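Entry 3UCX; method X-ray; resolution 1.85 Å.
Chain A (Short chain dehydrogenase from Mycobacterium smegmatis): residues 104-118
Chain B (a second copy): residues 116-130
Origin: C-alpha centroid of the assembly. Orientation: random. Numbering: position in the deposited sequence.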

# COMPACT_ATOMS: atom_id res chain seq x y z
N PRO A 104 21.76 1.36 12.81
CA PRO A 104 20.53 1.92 13.39
C PRO A 104 20.58 3.43 13.33
O PRO A 104 21.66 4.02 13.28
CB PRO A 104 20.54 1.44 14.84
CG PRO A 104 21.87 0.83 15.09
CD PRO A 104 22.61 0.67 13.80
N PHE A 105 19.42 4.06 13.32
CA PHE A 105 19.40 5.51 13.27
C PHE A 105 20.23 6.10 14.41
O PHE A 105 20.93 7.08 14.21
CB PHE A 105 17.96 6.06 13.33
CG PHE A 105 17.27 6.11 12.00
CD1 PHE A 105 17.79 6.87 10.96
CD2 PHE A 105 16.06 5.49 11.80
CE1 PHE A 105 17.15 6.94 9.73
CE2 PHE A 105 15.41 5.56 10.57
CZ PHE A 105 15.94 6.31 9.55
N ALA A 106 20.18 5.47 15.57
CA ALA A 106 20.89 5.99 16.76
C ALA A 106 22.39 6.18 16.52
O ALA A 106 23.04 7.01 17.16
CB ALA A 106 20.67 5.08 17.96
N ASN A 107 22.94 5.39 15.59
CA ASN A 107 24.37 5.46 15.31
C ASN A 107 24.71 6.00 13.93
O ASN A 107 25.86 5.92 13.49
CB ASN A 107 24.98 4.07 15.51
CG ASN A 107 24.87 3.63 16.95
OD1 ASN A 107 24.97 4.45 17.84
ND2 ASN A 107 24.64 2.36 17.18
N THR A 108 23.72 6.58 13.26
CA THR A 108 23.90 7.13 11.94
C THR A 108 24.12 8.64 12.06
O THR A 108 23.33 9.33 12.71
CB THR A 108 22.64 6.86 11.10
OG1 THR A 108 22.40 5.46 11.06
CG2 THR A 108 22.80 7.38 9.65
N THR A 109 25.16 9.16 11.44
CA THR A 109 25.40 10.60 11.48
C THR A 109 24.42 11.37 10.59
O THR A 109 24.04 10.89 9.52
CB THR A 109 26.83 10.99 11.06
OG1 THR A 109 26.98 10.80 9.65
CG2 THR A 109 27.91 10.16 11.83
N PHE A 110 24.02 12.56 11.02
CA PHE A 110 23.13 13.38 10.21
C PHE A 110 23.80 13.75 8.87
O PHE A 110 23.16 13.76 7.83
CB PHE A 110 22.67 14.64 10.97
CG PHE A 110 21.65 14.36 12.05
CD1 PHE A 110 22.02 13.82 13.26
CD2 PHE A 110 20.32 14.67 11.88
CE1 PHE A 110 21.08 13.55 14.26
CE2 PHE A 110 19.38 14.42 12.87
CZ PHE A 110 19.75 13.84 14.05
N GLU A 111 25.10 14.02 8.91
CA GLU A 111 25.87 14.29 7.70
C GLU A 111 25.72 13.16 6.67
O GLU A 111 25.53 13.43 5.48
CB GLU A 111 27.35 14.55 8.06
CG GLU A 111 28.33 14.46 6.91
CD GLU A 111 29.79 14.43 7.39
OE1 GLU A 111 30.25 15.47 7.87
OE2 GLU A 111 30.45 13.36 7.29
N HIS A 112 25.79 11.91 7.12
CA HIS A 112 25.62 10.77 6.20
C HIS A 112 24.27 10.76 5.53
O HIS A 112 24.16 10.50 4.33
CB HIS A 112 25.82 9.45 6.95
CG HIS A 112 25.45 8.23 6.14
ND1 HIS A 112 26.23 7.75 5.15
CD2 HIS A 112 24.32 7.40 6.18
CE1 HIS A 112 25.64 6.66 4.59
NE2 HIS A 112 24.47 6.45 5.23
N MET A 113 23.22 11.00 6.31
CA MET A 113 21.87 11.00 5.77
C MET A 113 21.65 12.18 4.82
O MET A 113 21.00 12.02 3.77
CB MET A 113 20.87 10.98 6.91
CG MET A 113 20.95 9.70 7.73
SD MET A 113 19.67 9.56 8.99
CE MET A 113 20.29 10.73 10.21
N ARG A 114 22.18 13.35 5.16
CA ARG A 114 22.11 14.51 4.22
C ARG A 114 22.80 14.18 2.91
O ARG A 114 22.28 14.51 1.85
CB ARG A 114 22.72 15.78 4.81
CG ARG A 114 22.01 16.28 6.06
CD ARG A 114 22.51 17.65 6.50
NE ARG A 114 21.98 17.99 7.80
CZ ARG A 114 22.64 17.91 8.95
NH1 ARG A 114 23.91 17.54 8.97
NH2 ARG A 114 22.03 18.23 10.09
N ASP A 115 23.97 13.54 2.98
CA ASP A 115 24.72 13.14 1.78
C ASP A 115 23.95 12.08 0.97
O ASP A 115 23.95 12.14 -0.26
CB ASP A 115 26.09 12.57 2.13
CG ASP A 115 27.07 13.60 2.64
OD1 ASP A 115 26.84 14.81 2.47
OD2 ASP A 115 28.12 13.19 3.21
N ALA A 116 23.31 11.13 1.65
CA ALA A 116 22.50 10.10 0.96
C ALA A 116 21.33 10.73 0.16
O ALA A 116 21.09 10.41 -1.01
CB ALA A 116 21.97 9.07 1.96
N ILE A 117 20.63 11.65 0.81
CA ILE A 117 19.56 12.42 0.17
C ILE A 117 20.11 13.26 -0.99
O ILE A 117 19.55 13.27 -2.09
CB ILE A 117 18.79 13.26 1.22
CG1 ILE A 117 17.97 12.34 2.13
CG2 ILE A 117 17.85 14.26 0.55
CD1 ILE A 117 17.41 13.00 3.37
N GLU A 118 21.24 13.91 -0.77
CA GLU A 118 21.86 14.71 -1.83
C GLU A 118 22.12 13.94 -3.11
O GLU A 118 21.84 14.45 -4.20
CB GLU A 118 23.15 15.37 -1.33
CG GLU A 118 23.53 16.58 -2.12
CD GLU A 118 22.55 17.75 -2.02
OE1 GLU A 118 21.91 18.00 -0.97
OE2 GLU A 118 22.43 18.47 -3.03
N ALA B 116 13.17 21.82 4.48
CA ALA B 116 11.97 21.04 4.83
C ALA B 116 12.35 19.69 5.50
O ALA B 116 11.79 19.30 6.54
CB ALA B 116 11.10 20.80 3.60
N ILE B 117 13.30 19.00 4.90
CA ILE B 117 13.85 17.75 5.44
C ILE B 117 14.51 18.01 6.81
O ILE B 117 14.27 17.28 7.77
CB ILE B 117 14.80 17.08 4.43
CG1 ILE B 117 13.99 16.53 3.25
CG2 ILE B 117 15.58 15.93 5.07
CD1 ILE B 117 14.82 16.12 2.05
N GLU B 118 15.28 19.08 6.91
CA GLU B 118 15.92 19.42 8.18
C GLU B 118 14.96 19.55 9.34
O GLU B 118 15.23 19.04 10.43
CB GLU B 118 16.77 20.69 8.04
CG GLU B 118 17.85 20.79 9.07
CD GLU B 118 18.93 19.71 8.99
OE1 GLU B 118 19.31 19.24 7.90
OE2 GLU B 118 19.44 19.35 10.06
N LEU B 119 13.83 20.22 9.11
CA LEU B 119 12.86 20.45 10.15
C LEU B 119 11.97 19.22 10.37
O LEU B 119 11.87 18.71 11.47
CB LEU B 119 12.00 21.67 9.82
CG LEU B 119 11.03 22.10 10.93
CD1 LEU B 119 11.77 22.33 12.24
CD2 LEU B 119 10.27 23.36 10.48
N THR B 120 11.36 18.74 9.29
CA THR B 120 10.34 17.69 9.34
C THR B 120 10.92 16.30 9.67
O THR B 120 10.27 15.49 10.35
CB THR B 120 9.62 17.62 7.98
OG1 THR B 120 8.87 18.82 7.81
CG2 THR B 120 8.69 16.39 7.86
N VAL B 121 12.11 16.03 9.17
CA VAL B 121 12.71 14.70 9.33
C VAL B 121 13.78 14.74 10.43
O VAL B 121 13.65 14.07 11.47
CB VAL B 121 13.30 14.18 8.02
CG1 VAL B 121 13.87 12.78 8.22
CG2 VAL B 121 12.25 14.18 6.89
N PHE B 122 14.83 15.49 10.21
CA PHE B 122 15.96 15.46 11.14
C PHE B 122 15.64 16.07 12.48
O PHE B 122 16.13 15.59 13.51
CB PHE B 122 17.23 16.04 10.53
CG PHE B 122 17.71 15.29 9.32
CD1 PHE B 122 17.76 13.90 9.31
CD2 PHE B 122 18.11 15.96 8.18
CE1 PHE B 122 18.19 13.20 8.18
CE2 PHE B 122 18.56 15.27 7.05
CZ PHE B 122 18.60 13.90 7.04
N GLY B 123 14.81 17.11 12.48
CA GLY B 123 14.31 17.70 13.72
C GLY B 123 13.54 16.71 14.58
O GLY B 123 13.79 16.59 15.79
N ALA B 124 12.60 16.00 13.96
CA ALA B 124 11.84 14.97 14.65
C ALA B 124 12.77 13.87 15.16
O ALA B 124 12.61 13.42 16.31
CB ALA B 124 10.75 14.37 13.73
N LEU B 125 13.75 13.47 14.35
CA LEU B 125 14.69 12.41 14.78
C LEU B 125 15.50 12.89 16.00
O LEU B 125 15.65 12.16 16.99
CB LEU B 125 15.66 12.04 13.67
CG LEU B 125 16.63 10.87 13.93
CD1 LEU B 125 15.89 9.63 14.42
CD2 LEU B 125 17.47 10.58 12.69
N ARG B 126 16.01 14.11 15.92
CA ARG B 126 16.77 14.70 17.03
C ARG B 126 15.98 14.68 18.33
O ARG B 126 16.50 14.29 19.38
CB ARG B 126 17.19 16.13 16.68
CG ARG B 126 18.55 16.52 17.20
CD ARG B 126 18.94 17.96 16.82
NE ARG B 126 19.92 17.98 15.73
CZ ARG B 126 19.66 18.22 14.45
NH1 ARG B 126 18.43 18.48 14.05
NH2 ARG B 126 20.65 18.22 13.56
N LEU B 127 14.71 15.07 18.26
CA LEU B 127 13.81 15.01 19.43
C LEU B 127 13.64 13.62 19.98
O LEU B 127 13.72 13.41 21.18
CB LEU B 127 12.41 15.52 19.08
CG LEU B 127 12.05 16.91 19.55
CD1 LEU B 127 12.23 17.03 21.07
CD2 LEU B 127 13.00 17.81 18.79
N ILE B 128 13.33 12.68 19.09
CA ILE B 128 13.09 11.30 19.47
C ILE B 128 14.34 10.73 20.12
O ILE B 128 14.24 10.07 21.15
CB ILE B 128 12.63 10.43 18.29
CG1 ILE B 128 11.20 10.87 17.83
CG2 ILE B 128 12.67 8.95 18.65
CD1 ILE B 128 10.81 10.46 16.43
N GLN B 129 15.51 10.99 19.53
CA GLN B 129 16.76 10.48 20.06
C GLN B 129 17.08 11.10 21.42
O GLN B 129 17.49 10.38 22.36
CB GLN B 129 17.90 10.70 19.06
CG GLN B 129 17.71 9.82 17.83
CD GLN B 129 18.83 9.87 16.80
OE1 GLN B 129 19.55 10.88 16.69
NE2 GLN B 129 18.97 8.79 16.03
N GLY B 130 16.89 12.42 21.53
CA GLY B 130 17.10 13.13 22.78
C GLY B 130 16.29 12.57 23.93
O GLY B 130 16.77 12.46 25.06
O HOH W 1 20.97 10.02 13.92

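Chain A enters the contact through a short 3-10 segment, F105(A)-A106(A), and then a helix from F110(A) onward; T109(A) caps that helix, its OG1 accepting from H112(A) N at 3.0 Å. Chain B contributes one helix, widened by a pi-type turn at 118-123, where G123(B) N bonds E118(B) O at 2.8 Å. The helix axes run roughly antiparallel, at 150°, and approach no closer than 12.0 Å, so side chains must fill the gap. The CA register reflects this: F110(A) CA lies 7.5 Å from F122(B) CA, and R114(A) CA lies 8.8 Å from E118(B) CA.

Two phenylalanines interlock as reciprocal knobs. F110(A) sits among F122(B), L125(B), R126(B) and Q129(B), while F122(B) sits among F110(A), M113(A), R114(A) and I117(A). The rings of F110(A) and F122(B) are oblique, with planes at 73° and centroids 5.5 Å apart; F110(A) CE2 reaches F122(B) CB at 3.6 Å. The guanidinium of R126(B) lies flat on F110(A), with planes at 13°. Its CZ is 4.5 Å from the F110(A) ring centroid and 23° off the normal, which satisfies a cation-pi arrangement.

The CA-to-CB bond of R114(A) points sideways relative to the chain B stretch, but the end of its side chain comes nearer and brings the guanidinium to E118(B). Two nearly linear hydrogen bonds, both at 171°, make a bidentate salt bridge: R114(A) NE to E118(B) OE1 at 2.9 Å and R114(A) NH2 to E118(B) OE2 at 2.8 Å. R114(A) NH2 also comes within 3.7 Å of R126(B) NH2; E118(B) OE2, 3.9 Å from R126(B) NH2 in a long salt bridge, places negative charge near both arginines.

Apolar contacts extend the packing: M113(A) CE meets L125(B) CD2 at 3.8 Å, and I117(A) CG2 meets I117(B) CD1 at 3.9 Å. Near the 3-10 segment, water 1 donates to T108(A) O at 2.7 Å and accepts from Q129(B) NE2 at 3.2 Å, bridging the chains.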